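Local coordinates for protein beta-glucoside phosphorylase BglX (PDB 5VQE) that probably cleaves beta-glucosides by phosphorolysis, as a family 3 glycoside hydrolase relative that holds a 2-deoxy-2-fluoroglucose in its active-site pocket, at residues A[140-145]-A[355-360]; A[182-187]-A[231-236]; A[433-438]-A[445-450]. All blocks are in the same frame, centred on the assembly; numbering follows the deposited sequence.

In the fold
From the N terminus, the chain first reaches 140-145, whose strand 143-144 lies at one border of the parallel sheet that also holds strands 88-91 and 61-64. Interaction 1 closes here only 210 residues later, when the turn after helix 340-356 comes back to N142, at the start of this strand. Within that span lies the shorter loop of interaction 2, where the ends of helices 169-184 and 216-232 meet. The two contacts adjoin, with L357 packing on G187, and both belong to the barrel-like N-terminal domain. Interaction 3 follows in series, about 46 Å from interaction 1 between centres, and closes a beta-alpha-beta unit of the six-stranded mixed sheet.

Interaction 1: residues A[140-145]-A[355-360]; sequences GVNWTY and AKLRLP. With G2F (2-deoxy-2-fluoro-alpha-D-glucopyranose), chain B.
L357 and L359 reach N142 with their methyl groups, the two leucines flanking the turn that ends helix 340-356. A355 lies in the last part of that helix, and its carbonyl O receives the N-H of R358. L357 comes next and points toward the strand segment. Its CD1 rests against the stem of the amide, 3.8 Å from N142 CG and as near to CB, the two side chains crossing at about a right angle. R358 then takes positive phi and completes a Schellman motif, which turns the chain so that L359 also faces N142. Both methyls of L359 lie by the amide nitrogen, with CD1 3.8 Å from N142 ND2.

The asparagine meets the leucines through van der Waals contact alone, since its polar atoms are engaged by the neighbouring strand 88-91 and the residue leading into it: OD1 accepts the backbone N-H of I89, and ND2 makes a weak bond to the carbonyl O of L87. Its CG sits between the backbone N and the carbonyl carbon (chi1 54°), a rotamer that lets the amide serve the neighbouring strand while presenting its flank to the leucines.

Further along the same segment, Y145 CE1 lies 3.6 Å above the plane of the W143 ring, over its centre. Y145 CB touches O4 of the bound 2-deoxy-2-fluoro-glucose at 3.7 Å; the sugar's hydrogen bonds come from N92, R163, K193 and H194. A helix end packed at the start of a short parallel strand whose far end leads to the sugar is the layout of a TIM-barrel glycosidase, here the N-terminal domain of family 3.

Interaction 2: residues A[182-187]-A[231-236]; sequences GCRKWG and IEDGAE
R184 opens a type I turn to G187 at the C-terminal end of helix 169-184, and it faces a Schellman motif at G234 after helix 216-232; the nearest CA atoms, those of R184 and E236, are 10.0 Å apart. The arginine bridges this gap with a chain extended from CG to NE, meeting E236 from the opposite direction. Its NE gives a nearly straight, salt-bridging hydrogen bond to E236 OE2 (2.7 Å, 175°), with the acceptor in the guanidinium plane. The carboxylate is not coplanar with it: the two planes are 52° apart, and OE2 is met on its syn side but out of the carboxylate plane. A bend at chi2 (88°) turns the glutamate tip to this position, while its OE1 bonds to T190 OG1, so each oxygen has its own partner.

In the parallel-strand barrel of the N-terminal domain, this places the network between two successive helix ends, just before strands 191-195 and 237-244. D233 engages another corner of the guanidinium through a weak salt bridge, its OD2 lying 3.4 Å from R184 NH1 near the plane. A water bridges the same two side chains, accepting from R184 NH2 at 2.6 Å and donating to D233 OD2 at 2.7 Å. The D233 side chain starts off across the contact and its carboxylate end closes in on the arginine. R184 NH2 also approaches the carbonyl O of G234, at 3.1 Å.

Interaction 3: residues A[433-438]-A[445-450]; sequences LFKGLL and VHWFEE
K435 lies across one face of the W447 indole, its chain crossing the ring obliquely. CD makes the close approach, a CH-pi contact 3.7 Å from the centroid of the six-membered ring, shifted toward the rim; its nearest ring atom is CE2. Beyond it the chain bends at chi4 (-69°), and NZ comes over the five-membered ring as an off-centre cation-pi partner 4.8 Å from the centroid.

The same amine is gripped from several quarters. It gives a hydrogen bond to V445 O at 3.1 Å, approaching from above the carbonyl plane, 36° out of it. It also donates to a water that in turn donates to E450 OE1, and its salt bridge is to E439 on the next helical turn. E450 OE1 accepts the backbone N-H of W447 as well (2.9 Å), tying the short 3-10 segment to the strand that carries the indole. E450 would probably add to the electrostatic hold on the lysine, though their charged atoms are not in direct contact.

The aliphatic part of K435 slides past V445 in the opposite direction, CG lying 3.9 Å from V445 CG1. The other methyl, V445 CG2, packs against L438 CB at 3.8 Å, one helical turn from K435. A stacked ring of Y427 also accompanies the indole, and L415 of strand 412-419 supports both V445 and W447. The axes of 433-438 and 445-447 run nearly antiparallel (155°), as expected where helix 429-441 packs back on strand 444-447 in a beta-alpha-beta crossover from strand 412-419, at the border of the mixed sheet.

Interaction 1: residues A[140-145]-A[355-360]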
loop_
_atom_site.group_PDB
_atom_site.type_symbol
_atom_site.label_atom_id
_atom_site.label_comp_id
_atom_site.label_asym_id
_atom_site.label_seq_id
_atom_site.Cartn_x
_atom_site.Cartn_y
_atom_site.Cartn_z
ATOM N N GLY A 140 -15.437 0.005 -11.780
ATOM C CA GLY A 140 -16.425 0.236 -10.744
ATOM C C GLY A 140 -15.875 0.587 -9.379
ATOM O O GLY A 140 -16.667 0.866 -8.472
ATOM N N VAL A 141 -14.557 0.583 -9.192
ATOM C CA VAL A 141 -13.978 0.971 -7.915
ATOM C C VAL A 141 -14.242 2.451 -7.674
ATOM O O VAL A 141 -14.014 3.294 -8.556
ATOM C CB VAL A 141 -12.473 0.660 -7.889
ATOM C CG1 VAL A 141 -11.822 1.231 -6.633
ATOM C CG2 VAL A 141 -12.243 -0.830 -7.965
ATOM N N ASN A 142 -14.718 2.779 -6.471
ATOM C CA ASN A 142 -14.955 4.169 -6.097
ATOM C C ASN A 142 -14.229 4.570 -4.818
ATOM O O ASN A 142 -14.472 5.667 -4.303
ATOM C CB ASN A 142 -16.459 4.444 -5.966
ATOM C CG ASN A 142 -17.169 3.489 -5.025
ATOM O OD1 ASN A 142 -16.655 3.117 -3.966
ATOM N ND2 ASN A 142 -18.386 3.097 -5.405
ATOM N N TRP A 143 -13.316 3.737 -4.321
ATOM C CA TRP A 143 -12.642 3.975 -3.047
ATOM C C TRP A 143 -11.279 3.298 -3.111
ATOM O O TRP A 143 -11.210 2.073 -3.193
ATOM C CB TRP A 143 -13.478 3.409 -1.903
ATOM C CG TRP A 143 -13.062 3.781 -0.513
ATOM C CD1 TRP A 143 -12.123 4.703 -0.135
ATOM C CD2 TRP A 143 -13.597 3.235 0.695
ATOM N NE1 TRP A 143 -12.045 4.757 1.242
ATOM C CE2 TRP A 143 -12.943 3.864 1.769
ATOM C CE3 TRP A 143 -14.572 2.271 0.971
ATOM C CZ2 TRP A 143 -13.229 3.551 3.101
ATOM C CZ3 TRP A 143 -14.846 1.960 2.289
ATOM C CH2 TRP A 143 -14.189 2.609 3.334
ATOM N N THR A 144 -10.199 4.070 -3.089
ATOM C CA THR A 144 -8.864 3.495 -3.009
ATOM C C THR A 144 -8.362 3.641 -1.582
ATOM O O THR A 144 -8.478 4.718 -0.984
ATOM C CB THR A 144 -7.882 4.132 -3.994
ATOM O OG1 THR A 144 -6.641 3.425 -3.926
ATOM C CG2 THR A 144 -7.625 5.598 -3.697
ATOM N N TYR A 145 -7.862 2.540 -1.027
ATOM C CA TYR A 145 -7.324 2.528 0.327
ATOM C C TYR A 145 -5.912 3.105 0.321
ATOM O O TYR A 145 -4.962 2.444 0.746
ATOM C CB TYR A 145 -7.313 1.103 0.886
ATOM C CG TYR A 145 -8.642 0.524 1.315
ATOM C CD1 TYR A 145 -9.670 1.328 1.794
ATOM C CD2 TYR A 145 -8.846 -0.852 1.286
ATOM C CE1 TYR A 145 -10.866 0.777 2.218
ATOM C CE2 TYR A 145 -10.034 -1.408 1.711
ATOM C CZ TYR A 145 -11.038 -0.597 2.179
ATOM O OH TYR A 145 -12.218 -1.179 2.599
ATOM N N ALA A 355 -23.669 9.252 -0.967
ATOM C CA ALA A 355 -24.316 10.404 -1.582
ATOM C C ALA A 355 -23.297 11.338 -2.220
ATOM O O ALA A 355 -23.554 11.904 -3.289
ATOM C CB ALA A 355 -25.147 11.155 -0.544
ATOM N N LYS A 356 -22.130 11.509 -1.589
ATOM C CA LYS A 356 -21.094 12.357 -2.175
ATOM C C LYS A 356 -20.707 11.857 -3.560
ATOM O O LYS A 356 -20.505 12.651 -4.486
ATOM C CB LYS A 356 -19.873 12.397 -1.249
ATOM C CG LYS A 356 -18.710 13.279 -1.712
ATOM C CD LYS A 356 -17.496 13.084 -0.794
ATOM C CE LYS A 356 -16.226 13.689 -1.378
ATOM N NZ LYS A 356 -16.297 15.159 -1.415
ATOM N N LEU A 357 -20.588 10.540 -3.710
ATOM C CA LEU A 357 -20.283 9.904 -4.982
ATOM C C LEU A 357 -21.470 9.878 -5.936
ATOM O O LEU A 357 -21.303 9.482 -7.095
ATOM C CB LEU A 357 -19.808 8.471 -4.729
ATOM C CG LEU A 357 -18.429 8.301 -4.092
ATOM C CD1 LEU A 357 -18.246 6.884 -3.600
ATOM C CD2 LEU A 357 -17.328 8.661 -5.088
ATOM N N ARG A 358 -22.656 10.266 -5.467
ATOM C CA ARG A 358 -23.884 10.221 -6.259
ATOM C C ARG A 358 -24.185 8.805 -6.741
ATOM O O ARG A 358 -24.646 8.601 -7.864
ATOM C CB ARG A 358 -23.816 11.193 -7.439
ATOM C CG ARG A 358 -23.232 12.536 -7.071
ATOM C CD ARG A 358 -23.828 13.651 -7.912
ATOM N NE ARG A 358 -25.121 14.086 -7.385
ATOM C CZ ARG A 358 -25.347 15.240 -6.758
ATOM N NH1 ARG A 358 -24.374 16.119 -6.565
ATOM N NH2 ARG A 358 -26.567 15.520 -6.324
ATOM N N LEU A 359 -23.934 7.813 -5.884
ATOM C CA LEU A 359 -24.279 6.441 -6.237
ATOM C C LEU A 359 -25.793 6.263 -6.310
ATOM O O LEU A 359 -26.278 5.544 -7.191
ATOM C CB LEU A 359 -23.684 5.448 -5.236
ATOM C CG LEU A 359 -22.163 5.507 -5.058
ATOM C CD1 LEU A 359 -21.699 4.426 -4.086
ATOM C CD2 LEU A 359 -21.430 5.384 -6.399
ATOM N N PRO A 360 -26.576 6.887 -5.422
ATOM C CA PRO A 360 -28.028 6.654 -5.461
ATOM C C PRO A 360 -28.664 7.063 -6.768
ATOM O O PRO A 360 -29.631 6.426 -7.205
ATOM C CB PRO A 360 -28.551 7.505 -4.295
ATOM C CG PRO A 360 -27.394 7.692 -3.397
ATOM C CD PRO A 360 -26.204 7.762 -4.293
HETATM C C1 G2F B . -4.971 -3.695 6.342
HETATM C C2 G2F B . -3.676 -3.072 5.726
HETATM C C3 G2F B . -4.105 -1.903 4.790
HETATM C C4 G2F B . -5.123 -2.451 3.744
HETATM C C5 G2F B . -6.336 -3.069 4.519
HETATM C C6 G2F B . -7.375 -3.713 3.516
HETATM O O3 G2F B . -2.974 -1.504 4.062
HETATM O O4 G2F B . -5.618 -1.352 3.025
HETATM O O5 G2F B . -5.853 -4.124 5.334
HETATM O O6 G2F B . -6.687 -4.589 2.669
HETATM F F2 G2F B . -2.886 -2.581 6.706
#

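Interaction 2: residues A[182-187]-A[231-236]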
loop_
_atom_site.group_PDB
_atom_site.type_symbol
_atom_site.label_atom_id
_atom_site.label_comp_id
_atom_site.label_asym_id
_atom_site.label_seq_id
_atom_site.Cartn_x
_atom_site.Cartn_y
_atom_site.Cartn_z
ATOM N N GLY A 182 -4.785 13.361 -8.084
ATOM C CA GLY A 182 -5.007 12.489 -9.222
ATOM C C GLY A 182 -6.245 11.629 -9.068
ATOM O O GLY A 182 -6.952 11.365 -10.042
ATOM N N CYS A 183 -6.528 11.179 -7.841
ATOM C CA CYS A 183 -7.693 10.326 -7.635
ATOM C C CYS A 183 -8.991 11.114 -7.755
ATOM O O CYS A 183 -9.966 10.622 -8.333
ATOM C CB CYS A 183 -7.629 9.641 -6.261
ATOM S SG CYS A 183 -6.314 8.451 -6.077
ATOM N N ARG A 184 -9.033 12.328 -7.196
ATOM C CA ARG A 184 -10.264 13.114 -7.210
ATOM C C ARG A 184 -10.673 13.487 -8.624
ATOM O O ARG A 184 -11.857 13.726 -8.890
ATOM C CB ARG A 184 -10.088 14.372 -6.362
ATOM C CG ARG A 184 -9.885 14.043 -4.905
ATOM C CD ARG A 184 -9.855 15.248 -4.011
ATOM N NE ARG A 184 -9.643 14.776 -2.651
ATOM C CZ ARG A 184 -8.604 15.075 -1.884
ATOM N NH1 ARG A 184 -7.647 15.894 -2.301
ATOM N NH2 ARG A 184 -8.536 14.549 -0.672
ATOM N N LYS A 185 -9.707 13.554 -9.541
ATOM C CA LYS A 185 -10.020 13.811 -10.938
ATOM C C LYS A 185 -10.893 12.709 -11.524
ATOM O O LYS A 185 -11.634 12.958 -12.483
ATOM C CB LYS A 185 -8.708 13.970 -11.720
ATOM C CG LYS A 185 -8.821 13.773 -13.221
ATOM C CD LYS A 185 -7.549 14.231 -13.949
ATOM C CE LYS A 185 -7.603 13.873 -15.439
ATOM N NZ LYS A 185 -6.410 14.369 -16.196
ATOM N N TRP A 186 -10.861 11.512 -10.942
ATOM C CA TRP A 186 -11.618 10.379 -11.451
ATOM C C TRP A 186 -12.715 9.925 -10.496
ATOM O O TRP A 186 -13.264 8.834 -10.671
ATOM C CB TRP A 186 -10.659 9.232 -11.785
ATOM C CG TRP A 186 -9.742 9.598 -12.912
ATOM C CD1 TRP A 186 -8.496 10.143 -12.810
ATOM C CD2 TRP A 186 -10.014 9.479 -14.310
ATOM N NE1 TRP A 186 -7.971 10.363 -14.059
ATOM C CE2 TRP A 186 -8.886 9.967 -14.998
ATOM C CE3 TRP A 186 -11.105 9.007 -15.050
ATOM C CZ2 TRP A 186 -8.812 9.989 -16.387
ATOM C CZ3 TRP A 186 -11.029 9.035 -16.433
ATOM C CH2 TRP A 186 -9.894 9.525 -17.085
ATOM N N GLY A 187 -13.069 10.746 -9.511
ATOM C CA GLY A 187 -14.227 10.461 -8.680
ATOM C C GLY A 187 -14.033 9.318 -7.711
ATOM O O GLY A 187 -15.007 8.647 -7.347
ATOM N N ILE A 231 -5.697 16.047 6.237
ATOM C CA ILE A 231 -7.063 16.336 6.656
ATOM C C ILE A 231 -7.506 17.679 6.094
ATOM O O ILE A 231 -8.586 17.805 5.507
ATOM C CB ILE A 231 -7.166 16.294 8.189
ATOM C CG1 ILE A 231 -6.995 14.852 8.680
ATOM C CG2 ILE A 231 -8.497 16.856 8.665
ATOM C CD1 ILE A 231 -6.759 14.724 10.172
ATOM N N GLU A 232 -6.670 18.706 6.255
ATOM C CA GLU A 232 -7.020 20.020 5.732
ATOM C C GLU A 232 -7.116 20.004 4.217
ATOM O O GLU A 232 -7.921 20.745 3.640
ATOM C CB GLU A 232 -5.998 21.055 6.196
ATOM C CG GLU A 232 -5.919 21.188 7.712
ATOM C CD GLU A 232 -7.285 21.374 8.352
ATOM O OE1 GLU A 232 -8.052 22.236 7.870
ATOM O OE2 GLU A 232 -7.596 20.646 9.323
ATOM N N ASP A 233 -6.324 19.155 3.560
ATOM C CA ASP A 233 -6.365 19.023 2.109
ATOM C C ASP A 233 -7.651 18.368 1.620
ATOM O O ASP A 233 -7.901 18.379 0.411
ATOM C CB ASP A 233 -5.132 18.230 1.643
ATOM C CG ASP A 233 -5.042 18.083 0.118
ATOM O OD1 ASP A 233 -4.950 19.108 -0.594
ATOM O OD2 ASP A 233 -5.025 16.928 -0.366
ATOM N N GLY A 234 -8.470 17.815 2.513
ATOM C CA GLY A 234 -9.746 17.234 2.134
ATOM C C GLY A 234 -9.795 15.721 2.061
ATOM O O GLY A 234 -10.713 15.179 1.433
ATOM N N ALA A 235 -8.858 15.020 2.692
ATOM C CA ALA A 235 -8.903 13.568 2.722
ATOM C C ALA A 235 -10.289 13.082 3.127
ATOM O O ALA A 235 -10.842 13.507 4.147
ATOM C CB ALA A 235 -7.848 13.045 3.691
ATOM N N GLU A 236 -10.859 12.192 2.308
ATOM C CA GLU A 236 -12.245 11.785 2.504
ATOM C C GLU A 236 -12.373 10.731 3.594
ATOM O O GLU A 236 -13.313 10.783 4.394
ATOM C CB GLU A 236 -12.835 11.259 1.203
ATOM C CG GLU A 236 -12.900 12.299 0.096
ATOM C CD GLU A 236 -11.648 12.370 -0.744
ATOM O OE1 GLU A 236 -10.663 11.651 -0.445
ATOM O OE2 GLU A 236 -11.649 13.157 -1.716
HETATM O O HOH W 1 -6.307 14.767 0.727
#

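Interaction 3: residues A[433-438]-A[445-450]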
loop_
_atom_site.group_PDB
_atom_site.type_symbol
_atom_site.label_atom_id
_atom_site.label_comp_id
_atom_site.label_asym_id
_atom_site.label_seq_id
_atom_site.Cartn_x
_atom_site.Cartn_y
_atom_site.Cartn_z
ATOM N N LEU A 433 13.843 -10.932 -18.269
ATOM C CA LEU A 433 13.907 -9.812 -19.202
ATOM C C LEU A 433 15.249 -9.106 -19.100
ATOM O O LEU A 433 15.922 -8.873 -20.113
ATOM C CB LEU A 433 12.760 -8.833 -18.930
ATOM C CG LEU A 433 12.785 -7.566 -19.795
ATOM C CD1 LEU A 433 12.603 -7.914 -21.276
ATOM C CD2 LEU A 433 11.737 -6.562 -19.331
ATOM N N PHE A 434 15.652 -8.754 -17.875
ATOM C CA PHE A 434 16.932 -8.089 -17.660
ATOM C C PHE A 434 18.073 -8.911 -18.248
ATOM O O PHE A 434 18.954 -8.375 -18.931
ATOM C CB PHE A 434 17.137 -7.848 -16.156
ATOM C CG PHE A 434 18.405 -7.113 -15.815
ATOM C CD1 PHE A 434 18.518 -5.751 -16.042
ATOM C CD2 PHE A 434 19.472 -7.777 -15.229
ATOM C CE1 PHE A 434 19.669 -5.070 -15.714
ATOM C CE2 PHE A 434 20.626 -7.108 -14.909
ATOM C CZ PHE A 434 20.730 -5.744 -15.147
ATOM N N LYS A 435 18.065 -10.225 -18.007
ATOM C CA LYS A 435 19.092 -11.088 -18.583
ATOM C C LYS A 435 19.097 -10.975 -20.104
ATOM O O LYS A 435 20.148 -10.766 -20.721
ATOM C CB LYS A 435 18.866 -12.538 -18.149
ATOM C CG LYS A 435 19.944 -13.526 -18.623
ATOM C CD LYS A 435 19.752 -14.888 -17.975
ATOM C CE LYS A 435 20.887 -15.855 -18.297
ATOM N NZ LYS A 435 20.888 -16.279 -19.730
ATOM N N GLY A 436 17.923 -11.095 -20.722
ATOM C CA GLY A 436 17.847 -11.005 -22.175
ATOM C C GLY A 436 18.331 -9.674 -22.718
ATOM O O GLY A 436 18.983 -9.623 -23.763
ATOM N N LEU A 437 18.008 -8.577 -22.029
ATOM C CA LEU A 437 18.415 -7.266 -22.517
ATOM C C LEU A 437 19.920 -7.065 -22.404
ATOM O O LEU A 437 20.507 -6.384 -23.247
ATOM C CB LEU A 437 17.665 -6.158 -21.768
ATOM C CG LEU A 437 16.151 -6.102 -21.996
ATOM C CD1 LEU A 437 15.542 -4.956 -21.192
ATOM C CD2 LEU A 437 15.798 -5.955 -23.476
ATOM N N LEU A 438 20.565 -7.648 -21.388
ATOM C CA LEU A 438 22.022 -7.607 -21.328
ATOM C C LEU A 438 22.624 -8.365 -22.500
ATOM O O LEU A 438 23.592 -7.908 -23.120
ATOM C CB LEU A 438 22.527 -8.202 -20.011
ATOM C CG LEU A 438 22.365 -7.361 -18.745
ATOM C CD1 LEU A 438 22.797 -8.173 -17.528
ATOM C CD2 LEU A 438 23.171 -6.092 -18.838
ATOM N N VAL A 445 25.898 -13.825 -20.497
ATOM C CA VAL A 445 25.294 -13.791 -19.168
ATOM C C VAL A 445 24.814 -15.184 -18.801
ATOM O O VAL A 445 23.950 -15.745 -19.487
ATOM C CB VAL A 445 24.124 -12.796 -19.095
ATOM C CG1 VAL A 445 23.655 -12.635 -17.637
ATOM C CG2 VAL A 445 24.530 -11.454 -19.666
ATOM N N HIS A 446 25.356 -15.730 -17.712
ATOM C CA HIS A 446 24.869 -16.968 -17.125
ATOM C C HIS A 446 24.285 -16.691 -15.748
ATOM O O HIS A 446 24.726 -15.780 -15.041
ATOM C CB HIS A 446 25.982 -18.012 -16.973
ATOM C CG HIS A 446 26.514 -18.534 -18.268
ATOM N ND1 HIS A 446 27.483 -17.876 -18.993
ATOM C CD2 HIS A 446 26.221 -19.657 -18.964
ATOM C CE1 HIS A 446 27.761 -18.572 -20.082
ATOM N NE2 HIS A 446 27.009 -19.655 -20.088
ATOM N N TRP A 447 23.285 -17.479 -15.377
ATOM C CA TRP A 447 22.788 -17.451 -14.010
ATOM C C TRP A 447 23.823 -18.065 -13.069
ATOM O O TRP A 447 24.587 -18.954 -13.453
ATOM C CB TRP A 447 21.489 -18.238 -13.875
ATOM C CG TRP A 447 20.307 -17.797 -14.709
ATOM C CD1 TRP A 447 19.769 -18.465 -15.773
ATOM C CD2 TRP A 447 19.482 -16.641 -14.505
ATOM N NE1 TRP A 447 18.674 -17.786 -16.255
ATOM C CE2 TRP A 447 18.477 -16.665 -15.494
ATOM C CE3 TRP A 447 19.504 -15.583 -13.594
ATOM C CZ2 TRP A 447 17.507 -15.674 -15.598
ATOM C CZ3 TRP A 447 18.537 -14.597 -13.700
ATOM C CH2 TRP A 447 17.555 -14.650 -14.694
ATOM N N PHE A 448 23.811 -17.605 -11.815
ATOM C CA PHE A 448 24.695 -18.167 -10.796
ATOM C C PHE A 448 24.606 -19.682 -10.753
ATOM O O PHE A 448 25.614 -20.372 -10.560
ATOM C CB PHE A 448 24.329 -17.600 -9.428
ATOM C CG PHE A 448 25.227 -18.061 -8.312
ATOM C CD1 PHE A 448 24.835 -19.084 -7.464
ATOM C CD2 PHE A 448 26.459 -17.470 -8.112
ATOM C CE1 PHE A 448 25.661 -19.509 -6.432
ATOM C CE2 PHE A 448 27.290 -17.891 -7.092
ATOM C CZ PHE A 448 26.887 -18.911 -6.248
ATOM N N GLU A 449 23.395 -20.214 -10.903
ATOM C CA GLU A 449 23.161 -21.639 -10.761
ATOM C C GLU A 449 23.780 -22.452 -11.893
ATOM O O GLU A 449 23.937 -23.668 -11.740
ATOM C CB GLU A 449 21.650 -21.893 -10.682
ATOM C CG GLU A 449 20.972 -21.365 -9.392
ATOM C CD GLU A 449 20.900 -19.836 -9.295
ATOM O OE1 GLU A 449 20.768 -19.153 -10.337
ATOM O OE2 GLU A 449 20.974 -19.314 -8.159
ATOM N N GLU A 450 24.170 -21.813 -12.999
ATOM C CA GLU A 450 24.627 -22.515 -14.191
ATOM C C GLU A 450 26.127 -22.745 -14.241
ATOM O O GLU A 450 26.584 -23.501 -15.104
ATOM C CB GLU A 450 24.246 -21.730 -15.452
ATOM C CG GLU A 450 22.776 -21.569 -15.687
ATOM C CD GLU A 450 22.488 -20.885 -17.009
ATOM O OE1 GLU A 450 22.977 -19.752 -17.229
ATOM O OE2 GLU A 450 21.779 -21.494 -17.836
HETATM O O HOH W 2 22.756 -18.609 -19.656
#